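Local coordinates for protein L-methionine gamma-lyase (Fusobacterium nucleatum subsp. nucleatum, PDB 6LXU) that belongs to the Cys/Met metabolism family of pyridoxal-phosphate-dependent enzymes, with the cofactor covalently bound, at residues A[104-109]-A[149-154]; A[135-140]-A[165-170]; A[194-199]-A[306-311]. One frame throughout, in Å; residues are numbered along the deposited sequence.

Contact 1 (A[104-109]-A[149-154])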
loop_
_atom_site.group_PDB
_atom_site.type_symbol
_atom_site.label_atom_id
_atom_site.label_comp_id
_atom_site.label_asym_id
_atom_site.label_seq_id
_atom_site.Cartn_x
_atom_site.Cartn_y
_atom_site.Cartn_z
ATOM N N GLY A 104 -24.004 1.966 -35.823
ATOM C CA GLY A 104 -25.018 2.793 -36.493
ATOM C C GLY A 104 -25.215 4.174 -35.889
ATOM O O GLY A 104 -25.865 5.029 -36.506
ATOM N N ASP A 105 -24.687 4.405 -34.681
ATOM C CA ASP A 105 -24.719 5.724 -34.065
ATOM C C ASP A 105 -23.650 6.599 -34.689
ATOM O O ASP A 105 -22.695 6.128 -35.310
ATOM C CB ASP A 105 -24.453 5.665 -32.550
ATOM C CG ASP A 105 -25.613 5.157 -31.741
ATOM O OD1 ASP A 105 -26.736 5.030 -32.292
ATOM O OD2 ASP A 105 -25.424 4.918 -30.526
ATOM N N HIS A 106 -23.804 7.901 -34.449
ATOM C CA HIS A 106 -22.894 8.929 -34.916
ATOM C C HIS A 106 -22.382 9.776 -33.734
ATOM O O HIS A 106 -23.090 9.990 -32.745
ATOM C CB HIS A 106 -23.616 9.784 -35.977
ATOM C CG HIS A 106 -22.835 10.947 -36.507
ATOM N ND1 HIS A 106 -23.224 12.253 -36.283
ATOM C CD2 HIS A 106 -21.735 11.015 -37.294
ATOM C CE1 HIS A 106 -22.386 13.068 -36.889
ATOM N NE2 HIS A 106 -21.481 12.347 -37.525
ATOM N N VAL A 107 -21.145 10.237 -33.881
ATOM C CA VAL A 107 -20.463 11.070 -32.887
ATOM C C VAL A 107 -19.936 12.311 -33.593
ATOM O O VAL A 107 -19.346 12.206 -34.671
ATOM C CB VAL A 107 -19.270 10.318 -32.246
ATOM C CG1 VAL A 107 -18.478 11.227 -31.305
ATOM C CG2 VAL A 107 -19.756 9.065 -31.538
ATOM N N VAL A 108 -20.161 13.476 -32.979
ATOM C CA VAL A 108 -19.523 14.716 -33.384
ATOM C C VAL A 108 -18.496 15.089 -32.332
ATOM O O VAL A 108 -18.829 15.152 -31.141
ATOM C CB VAL A 108 -20.531 15.872 -33.543
ATOM C CG1 VAL A 108 -19.830 17.192 -33.857
ATOM C CG2 VAL A 108 -21.554 15.538 -34.617
ATOM N N THR A 109 -17.277 15.354 -32.756
ATOM C CA THR A 109 -16.222 15.740 -31.823
ATOM C C THR A 109 -15.190 16.619 -32.527
ATOM O O THR A 109 -15.391 17.034 -33.682
ATOM C CB THR A 109 -15.618 14.496 -31.122
ATOM O OG1 THR A 109 -14.814 14.922 -30.015
ATOM C CG2 THR A 109 -14.767 13.667 -32.070
ATOM N N LYS A 149 -29.630 12.959 -37.343
ATOM C CA LYS A 149 -30.651 12.305 -36.549
ATOM C C LYS A 149 -30.072 11.224 -35.623
ATOM O O LYS A 149 -30.561 11.041 -34.519
ATOM C CB LYS A 149 -31.717 11.680 -37.451
ATOM C CG LYS A 149 -32.923 11.159 -36.693
ATOM C CD LYS A 149 -33.992 10.634 -37.637
ATOM C CE LYS A 149 -35.291 10.351 -36.903
ATOM N NZ LYS A 149 -36.007 11.601 -36.513
ATOM N N ASN A 150 -29.057 10.509 -36.109
ATOM C CA ASN A 150 -28.419 9.431 -35.347
ATOM C C ASN A 150 -27.196 9.878 -34.531
ATOM O O ASN A 150 -26.465 9.023 -34.020
ATOM C CB ASN A 150 -28.050 8.251 -36.269
ATOM C CG ASN A 150 -26.998 8.609 -37.282
ATOM O OD1 ASN A 150 -26.986 9.720 -37.810
ATOM N ND2 ASN A 150 -26.101 7.677 -37.568
ATOM N N THR A 151 -26.956 11.186 -34.393
ATOM C CA THR A 151 -25.899 11.675 -33.492
ATOM C C THR A 151 -26.269 11.346 -32.065
ATOM O O THR A 151 -27.254 11.837 -31.525
ATOM C CB THR A 151 -25.656 13.175 -33.658
ATOM O OG1 THR A 151 -25.363 13.432 -35.031
ATOM C CG2 THR A 151 -24.474 13.638 -32.781
ATOM N N ARG A 152 -25.481 10.460 -31.458
ATOM C CA ARG A 152 -25.722 10.026 -30.090
ATOM C C ARG A 152 -24.843 10.762 -29.069
ATOM O O ARG A 152 -25.229 10.875 -27.919
ATOM C CB ARG A 152 -25.501 8.510 -30.003
ATOM C CG ARG A 152 -25.644 7.883 -28.637
ATOM C CD ARG A 152 -26.986 8.141 -27.977
ATOM N NE ARG A 152 -27.152 7.341 -26.768
ATOM C CZ ARG A 152 -27.994 7.613 -25.772
ATOM N NH1 ARG A 152 -28.779 8.699 -25.821
ATOM N NH2 ARG A 152 -28.074 6.802 -24.732
ATOM N N VAL A 153 -23.662 11.193 -29.496
ATOM C CA VAL A 153 -22.706 11.849 -28.604
ATOM C C VAL A 153 -22.093 13.047 -29.304
ATOM O O VAL A 153 -21.665 12.973 -30.454
ATOM C CB VAL A 153 -21.568 10.882 -28.179
ATOM C CG1 VAL A 153 -20.402 11.625 -27.524
ATOM C CG2 VAL A 153 -22.099 9.804 -27.258
ATOM N N VAL A 154 -22.039 14.155 -28.564
ATOM C CA VAL A 154 -21.163 15.270 -28.876
ATOM C C VAL A 154 -20.107 15.267 -27.769
ATOM O O VAL A 154 -20.456 15.389 -26.600
ATOM C CB VAL A 154 -21.929 16.611 -28.968
ATOM C CG1 VAL A 154 -20.980 17.786 -29.053
ATOM C CG2 VAL A 154 -22.855 16.582 -30.173
HETATM O O HOH W 1 -28.360 7.254 -32.320
#
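His-106 and Thr-151 lie at the start of two inner parallel strands and illustrate how strands are pinned there by side chains as well as by backbone. Among the side-chain bonds, ND1 of His-106 lies 2.7 Å from OG1 of Thr-151; the hydroxyl sits at the ring edge, in plane, and either group could be the donor. With CG of His-106 anti to the backbone N (chi1 177°), ring and hydroxyl lie side by side on one face of the sheet. The ring is gripped at both nitrogens, since NE2 is bonded to OG1 of Thr-133, and Thr-151 OG1 also meets N of Lys-148. Nearby, ND2 of Asn-150 donates to O of Gly-104 over 2.9 Å, the acceptor lying in the amide plane.

Of the backbone bonds, N of His-106 donates to O of Asn-150, O of His-106 takes N of Arg-152 at 2.8 Å, and N of Val-108 reaches O of Val-153 at 3.0 Å. Arg-152 is the extra residue of a beta bulge: with its N spent on His-106, Val-107 pairs with Val-153 instead.

Apolar packing is lighter, CG2 of Val-108 meeting CG2 of Thr-151 at 3.9 Å. CG of Arg-152 lies beside the Asp-105 carboxylate, 3.5 Å from its OD2. The charged ends part company, Asp-105 pairing with Lys-102 and Arg-152 bonding to O of Asn-181 and O of Val-100.

Within the seven-stranded mixed sheet, strand 106-110 has strand 131-135 on its other flank, and strand 151-157 has strand 183-187 on its far side, where Val-153 touches Ile-185.

Contact 2 (A[135-140]-A[165-170])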
loop_
_atom_site.group_PDB
_atom_site.type_symbol
_atom_site.label_atom_id
_atom_site.label_comp_id
_atom_site.label_asym_id
_atom_site.label_seq_id
_atom_site.Cartn_x
_atom_site.Cartn_y
_atom_site.Cartn_z
ATOM N N VAL A 135 -14.860 17.926 -36.311
ATOM C CA VAL A 135 -15.059 19.317 -36.731
ATOM C C VAL A 135 -14.281 20.251 -35.813
ATOM O O VAL A 135 -13.687 19.820 -34.812
ATOM C CB VAL A 135 -16.553 19.712 -36.712
ATOM C CG1 VAL A 135 -17.390 18.739 -37.520
ATOM C CG2 VAL A 135 -17.111 19.801 -35.290
ATOM N N ASP A 136 -14.265 21.530 -36.164
ATOM C CA ASP A 136 -13.763 22.559 -35.271
ATOM C C ASP A 136 -14.902 22.979 -34.356
ATOM O O ASP A 136 -15.775 23.751 -34.755
ATOM C CB ASP A 136 -13.271 23.757 -36.085
ATOM C CG ASP A 136 -12.718 24.881 -35.223
ATOM O OD1 ASP A 136 -12.699 24.737 -33.977
ATOM O OD2 ASP A 136 -12.287 25.909 -35.792
ATOM N N THR A 137 -14.893 22.471 -33.119
ATOM C CA THR A 137 -15.980 22.782 -32.190
ATOM C C THR A 137 -15.927 24.211 -31.614
ATOM O O THR A 137 -16.849 24.610 -30.903
ATOM C CB THR A 137 -16.123 21.740 -31.060
ATOM O OG1 THR A 137 -14.942 21.707 -30.244
ATOM C CG2 THR A 137 -16.406 20.354 -31.625
ATOM N N SER A 138 -14.890 24.989 -31.954
ATOM C CA SER A 138 -14.927 26.442 -31.713
ATOM C C SER A 138 -15.792 27.184 -32.736
ATOM O O SER A 138 -16.075 28.365 -32.550
ATOM C CB SER A 138 -13.517 27.045 -31.648
ATOM O OG SER A 138 -12.930 27.161 -32.929
ATOM N N ASN A 139 -16.197 26.500 -33.808
ATOM C CA ASN A 139 -17.071 27.063 -34.833
ATOM C C ASN A 139 -18.470 26.472 -34.658
ATOM O O ASN A 139 -18.722 25.327 -35.044
ATOM C CB ASN A 139 -16.485 26.761 -36.215
ATOM C CG ASN A 139 -17.229 27.451 -37.340
ATOM O OD1 ASN A 139 -18.459 27.437 -37.397
ATOM N ND2 ASN A 139 -16.473 28.050 -38.259
ATOM N N LEU A 140 -19.375 27.242 -34.063
ATOM C CA LEU A 140 -20.711 26.738 -33.739
ATOM C C LEU A 140 -21.485 26.284 -34.976
ATOM O O LEU A 140 -22.232 25.310 -34.913
ATOM C CB LEU A 140 -21.539 27.774 -32.967
ATOM C CG LEU A 140 -21.029 28.217 -31.592
ATOM C CD1 LEU A 140 -22.027 29.164 -30.941
ATOM C CD2 LEU A 140 -20.750 27.033 -30.677
ATOM N N LYS A 165 -6.850 25.196 -26.751
ATOM C CA LYS A 165 -8.076 25.605 -27.418
ATOM C C LYS A 165 -9.244 25.633 -26.452
ATOM O O LYS A 165 -9.443 24.697 -25.669
ATOM C CB LYS A 165 -8.375 24.632 -28.554
ATOM C CG LYS A 165 -9.605 24.951 -29.392
ATOM C CD LYS A 165 -9.793 23.891 -30.474
ATOM C CE LYS A 165 -10.967 24.181 -31.370
ATOM N NZ LYS A 165 -10.959 23.270 -32.540
ATOM N N ILE A 166 -10.036 26.698 -26.560
ATOM C CA ILE A 166 -11.219 26.901 -25.742
ATOM C C ILE A 166 -12.464 26.748 -26.617
ATOM O O ILE A 166 -12.521 27.286 -27.737
ATOM C CB ILE A 166 -11.214 28.323 -25.128
ATOM C CG1 ILE A 166 -9.990 28.560 -24.230
ATOM C CG2 ILE A 166 -12.502 28.601 -24.363
ATOM C CD1 ILE A 166 -9.892 27.616 -23.040
ATOM N N VAL A 167 -13.448 26.012 -26.125
ATOM C CA VAL A 167 -14.750 25.903 -26.804
ATOM C C VAL A 167 -15.845 26.146 -25.778
ATOM O O VAL A 167 -15.652 25.943 -24.578
ATOM C CB VAL A 167 -14.936 24.572 -27.569
ATOM C CG1 VAL A 167 -13.756 24.327 -28.507
ATOM C CG2 VAL A 167 -15.132 23.396 -26.636
ATOM N N ASP A 168 -16.997 26.615 -26.268
ATOM C CA ASP A 168 -18.071 27.115 -25.412
ATOM C C ASP A 168 -19.008 25.981 -25.043
ATOM O O ASP A 168 -19.857 25.577 -25.847
ATOM C CB ASP A 168 -18.823 28.228 -26.148
ATOM C CG ASP A 168 -19.784 29.000 -25.258
ATOM O OD1 ASP A 168 -20.446 28.382 -24.412
ATOM O OD2 ASP A 168 -19.886 30.237 -25.451
ATOM N N LEU A 169 -18.867 25.458 -23.826
ATOM C CA LEU A 169 -19.611 24.271 -23.426
ATOM C C LEU A 169 -21.118 24.490 -23.402
ATOM O O LEU A 169 -21.869 23.619 -23.818
ATOM C CB LEU A 169 -19.126 23.782 -22.073
ATOM C CG LEU A 169 -17.665 23.308 -22.040
ATOM C CD1 LEU A 169 -17.333 22.846 -20.631
ATOM C CD2 LEU A 169 -17.441 22.183 -23.041
ATOM N N GLU A 170 -21.548 25.625 -22.853
ATOM C CA GLU A 170 -22.986 25.905 -22.781
ATOM C C GLU A 170 -23.601 26.021 -24.178
ATOM O O GLU A 170 -24.661 25.447 -24.453
ATOM C CB GLU A 170 -23.248 27.165 -21.974
ATOM C CG GLU A 170 -24.737 27.443 -21.823
ATOM C CD GLU A 170 -25.077 28.697 -21.069
ATOM O OE1 GLU A 170 -24.198 29.332 -20.455
ATOM O OE2 GLU A 170 -26.294 29.065 -21.131
HETATM O O HOH W 2 -17.338 26.810 -29.102
#
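An Asx turn within a type I beta turn, running from Asp-136 to Asn-139, receives the side chains of Lys-165 and Val-167 in this loop-to-loop contact between the lead-ins to helices 140-146 and 169-176. OD1 of Asp-136 is the hub. It accepts from N of Ser-138 at 3.0 Å, which defines the Asx turn, from OG of Ser-138 on the syn side at 2.7 Å, and from NZ of Lys-165 at 2.7 Å in a salt bridge. The two nitrogens come from opposite faces of the carboxylate, the ammonium 51° out of its plane. The lysine reaches this far because its chain is extended throughout, NZ anti at the last torsion (chi4 170°), and its CE passes 3.8 Å from CB of Ser-138.

Beside the polar hub, CG1 of Val-167 packs 3.4 Å from OG1 of Thr-137 and 3.7 Å from N of Ser-138. Water 2 closes the far end, giving a hydrogen to O of Thr-137 and accepting from N of Asp-168 at 2.9 Å. Asn-139 and Asp-168 are both N-caps, their OD1 atoms capping N of Glu-142 and N of Ala-171 respectively.

Asp-110 completes the cluster: its OD2 makes a salt bridge with NZ of Lys-165 and a hydrogen bond with OG1 of Thr-137. The ammonium is thus paired with two carboxylates, which would be expected to favour its protonated form, while three donors converging on one oxygen should hold the rotation of the Asp-136 carboxylate and probably stabilise its negative charge.

Contact 3 (A[194-199]-A[306-311])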
loop_
_atom_site.group_PDB
_atom_site.type_symbol
_atom_site.label_atom_id
_atom_site.label_comp_id
_atom_site.label_asym_id
_atom_site.label_seq_id
_atom_site.Cartn_x
_atom_site.Cartn_y
_atom_site.Cartn_z
ATOM N N TYR A 194 -12.383 22.745 -9.788
ATOM C CA TYR A 194 -11.957 24.035 -9.230
ATOM C C TYR A 194 -12.216 25.180 -10.203
ATOM O O TYR A 194 -12.504 26.301 -9.762
ATOM C CB TYR A 194 -10.470 23.964 -8.845
ATOM C CG TYR A 194 -9.863 25.221 -8.283
ATOM C CD1 TYR A 194 -9.921 25.477 -6.921
ATOM C CD2 TYR A 194 -9.172 26.110 -9.083
ATOM C CE1 TYR A 194 -9.338 26.591 -6.363
ATOM C CE2 TYR A 194 -8.602 27.263 -8.546
ATOM C CZ TYR A 194 -8.709 27.491 -7.184
ATOM O OH TYR A 194 -8.140 28.606 -6.610
ATOM N N MET A 195 -12.097 24.929 -11.502
ATOM C CA MET A 195 -12.276 25.980 -12.502
ATOM C C MET A 195 -13.566 25.897 -13.289
ATOM O O MET A 195 -14.082 26.946 -13.698
ATOM C CB MET A 195 -11.113 25.995 -13.488
ATOM C CG MET A 195 -9.821 26.375 -12.810
ATOM S SD MET A 195 -8.371 26.279 -13.859
ATOM C CE MET A 195 -7.445 24.997 -13.019
ATOM N N GLN A 196 -14.084 24.703 -13.553
ATOM C CA GLN A 196 -15.148 24.542 -14.539
ATOM C C GLN A 196 -16.025 23.394 -14.104
ATOM O O GLN A 196 -15.501 22.348 -13.707
ATOM C CB GLN A 196 -14.468 24.232 -15.869
ATOM C CG GLN A 196 -15.329 24.138 -17.105
ATOM C CD GLN A 196 -14.468 24.105 -18.354
ATOM O OE1 GLN A 196 -14.267 25.127 -19.010
ATOM N NE2 GLN A 196 -13.919 22.934 -18.674
ATOM N N LYS A 197 -17.348 23.583 -14.161
ATOM C CA LYS A 197 -18.311 22.558 -13.776
ATOM C C LYS A 197 -19.294 22.353 -14.928
ATOM O O LYS A 197 -20.368 22.983 -14.985
ATOM C CB LYS A 197 -19.023 22.921 -12.471
ATOM C CG LYS A 197 -18.067 23.032 -11.284
ATOM C CD LYS A 197 -18.807 23.029 -9.956
ATOM C CE LYS A 197 -17.899 23.409 -8.795
ATOM N NZ LYS A 197 -18.487 23.044 -7.479
ATOM N N PRO A 198 -18.915 21.511 -15.893
ATOM C CA PRO A 198 -19.704 21.400 -17.115
ATOM C C PRO A 198 -21.168 21.018 -16.903
ATOM O O PRO A 198 -22.029 21.448 -17.703
ATOM C CB PRO A 198 -18.946 20.331 -17.923
ATOM C CG PRO A 198 -17.532 20.443 -17.449
ATOM C CD PRO A 198 -17.656 20.735 -15.989
ATOM N N LEU A 199 -21.477 20.239 -15.878
ATOM C CA LEU A 199 -22.872 19.844 -15.666
ATOM C C LEU A 199 -23.761 21.055 -15.401
ATOM O O LEU A 199 -24.939 21.053 -15.786
ATOM C CB LEU A 199 -22.987 18.848 -14.513
ATOM C CG LEU A 199 -22.208 17.538 -14.699
ATOM C CD1 LEU A 199 -22.374 16.667 -13.473
ATOM C CD2 LEU A 199 -22.622 16.773 -15.950
ATOM N N LYS A 306 -15.941 33.375 -19.139
ATOM C CA LYS A 306 -17.302 33.066 -18.732
ATOM C C LYS A 306 -17.454 31.716 -18.068
ATOM O O LYS A 306 -18.295 31.567 -17.195
ATOM C CB LYS A 306 -18.228 33.062 -19.935
ATOM C CG LYS A 306 -18.563 34.398 -20.568
ATOM C CD LYS A 306 -19.489 35.167 -19.664
ATOM C CE LYS A 306 -20.033 36.415 -20.328
ATOM N NZ LYS A 306 -21.015 37.082 -19.444
ATOM N N GLN A 307 -16.708 30.699 -18.520
ATOM C CA GLN A 307 -16.940 29.330 -18.040
ATOM C C GLN A 307 -15.855 28.778 -17.111
ATOM O O GLN A 307 -16.038 27.683 -16.587
ATOM C CB GLN A 307 -17.208 28.379 -19.216
ATOM C CG GLN A 307 -15.986 27.999 -20.024
ATOM C CD GLN A 307 -16.278 27.224 -21.298
ATOM O OE1 GLN A 307 -17.431 27.056 -21.723
ATOM N NE2 GLN A 307 -15.214 26.760 -21.943
ATOM N N MET A 308 -14.776 29.532 -16.899
ATOM C CA MET A 308 -13.677 29.095 -16.033
ATOM C C MET A 308 -13.478 30.100 -14.910
ATOM O O MET A 308 -13.359 31.304 -15.161
ATOM C CB MET A 308 -12.361 28.977 -16.798
ATOM C CG MET A 308 -12.413 28.054 -18.004
ATOM S SD MET A 308 -10.821 27.887 -18.834
ATOM C CE MET A 308 -9.883 26.873 -17.696
ATOM N N LYS A 309 -13.394 29.616 -13.679
ATOM C CA LYS A 309 -13.146 30.484 -12.524
ATOM C C LYS A 309 -11.703 30.944 -12.439
ATOM O O LYS A 309 -11.423 31.966 -11.816
ATOM C CB LYS A 309 -13.533 29.777 -11.233
ATOM C CG LYS A 309 -15.015 29.463 -11.141
ATOM C CD LYS A 309 -15.295 28.775 -9.820
ATOM C CE LYS A 309 -16.745 28.370 -9.659
ATOM N NZ LYS A 309 -16.970 27.682 -8.356
ATOM N N ASP A 310 -10.792 30.166 -13.018
ATOM C CA ASP A 310 -9.403 30.574 -13.195
ATOM C C ASP A 310 -8.955 29.914 -14.489
ATOM O O ASP A 310 -9.659 29.061 -15.027
ATOM C CB ASP A 310 -8.543 30.166 -11.988
ATOM C CG ASP A 310 -7.305 31.034 -11.809
ATOM O OD1 ASP A 310 -6.882 31.699 -12.783
ATOM O OD2 ASP A 310 -6.765 31.063 -10.689
ATOM N N PHE A 311 -7.793 30.321 -14.989
ATOM C CA PHE A 311 -7.410 30.027 -16.366
ATOM C C PHE A 311 -6.442 28.862 -16.525
ATOM O O PHE A 311 -5.992 28.589 -17.630
ATOM C CB PHE A 311 -6.834 31.284 -17.022
ATOM C CG PHE A 311 -7.843 32.396 -17.181
ATOM C CD1 PHE A 311 -8.851 32.307 -18.127
ATOM C CD2 PHE A 311 -7.749 33.556 -16.417
ATOM C CE1 PHE A 311 -9.763 33.347 -18.302
ATOM C CE2 PHE A 311 -8.659 34.599 -16.587
ATOM C CZ PHE A 311 -9.664 34.490 -17.525
HETATM O O HOH W 3 -7.084 30.379 -8.240
HETATM O O HOH W 4 -15.184 25.376 -7.865
HETATM O O HOH W 5 -12.525 25.922 -20.917
HETATM O O HOH W 6 -17.992 26.232 -15.228
#
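Met-195 and Lys-309 meet where the segments leaving two helices pass each other: the loop that leaves the short helix 192-195 packs, partly buried, on the loop after helix 301-307. One direct hydrogen bond crosses it, from N of Lys-309 to O of Met-195 at 2.8 Å, in the carbonyl plane and on a lone pair. CA of Met-308 makes a CA-H...O contact with the same oxygen at 3.2 Å. A chi1 of -65° sets CG of Met-195 beside the backbone N, 3.5 Å from O of Asp-310. SD comes 3.3 Å from that oxygen, a buried carbonyl with no hydrogen-bond partner in the model.

Waters make the other polar links. Water 5 bridges OE1 of Gln-196, at 2.7 Å, to NE2 of Gln-307; the amide planes are 86° apart. NE2 of Gln-196 bonds OD1 of Asn-188, and NE2 of Gln-307 bonds O of Val-167. Water 6 joins N of Lys-197 to O of Gln-307, and water 3 lies 2.6 Å from both OH of Tyr-194 and OD2 of Asp-310.

Helix 263-282 borders one side, Met-267 touching Tyr-194 and Met-195 and Arg-275 pairing with Asp-310, while Lys-197 makes a salt bridge to Glu-79, just past helix 65-78.

In the fold
The three contacts run from the large mixed sheet toward the middle of the chain, their centres about 22, 17 and 13 Å from its centre. Contacts 1 and 2 alternate along the sequence, strand 151-157 being followed by helix 169-176, and their centres lie about 17 Å apart; they touch where O of Thr-109 probably bonds to N of Val-135. Contact 3 comes later in sequence, its centre about 15 Å from that of contact 2, and Gln-307 joins them through probable bonds to Val-167 and Leu-169. Contacts 1 and 3 lie about 26 Å apart between centres, about 10 Å at their nearest atoms. Contact 2 thus physically links the sheet to the C-terminal end of helix 301-307.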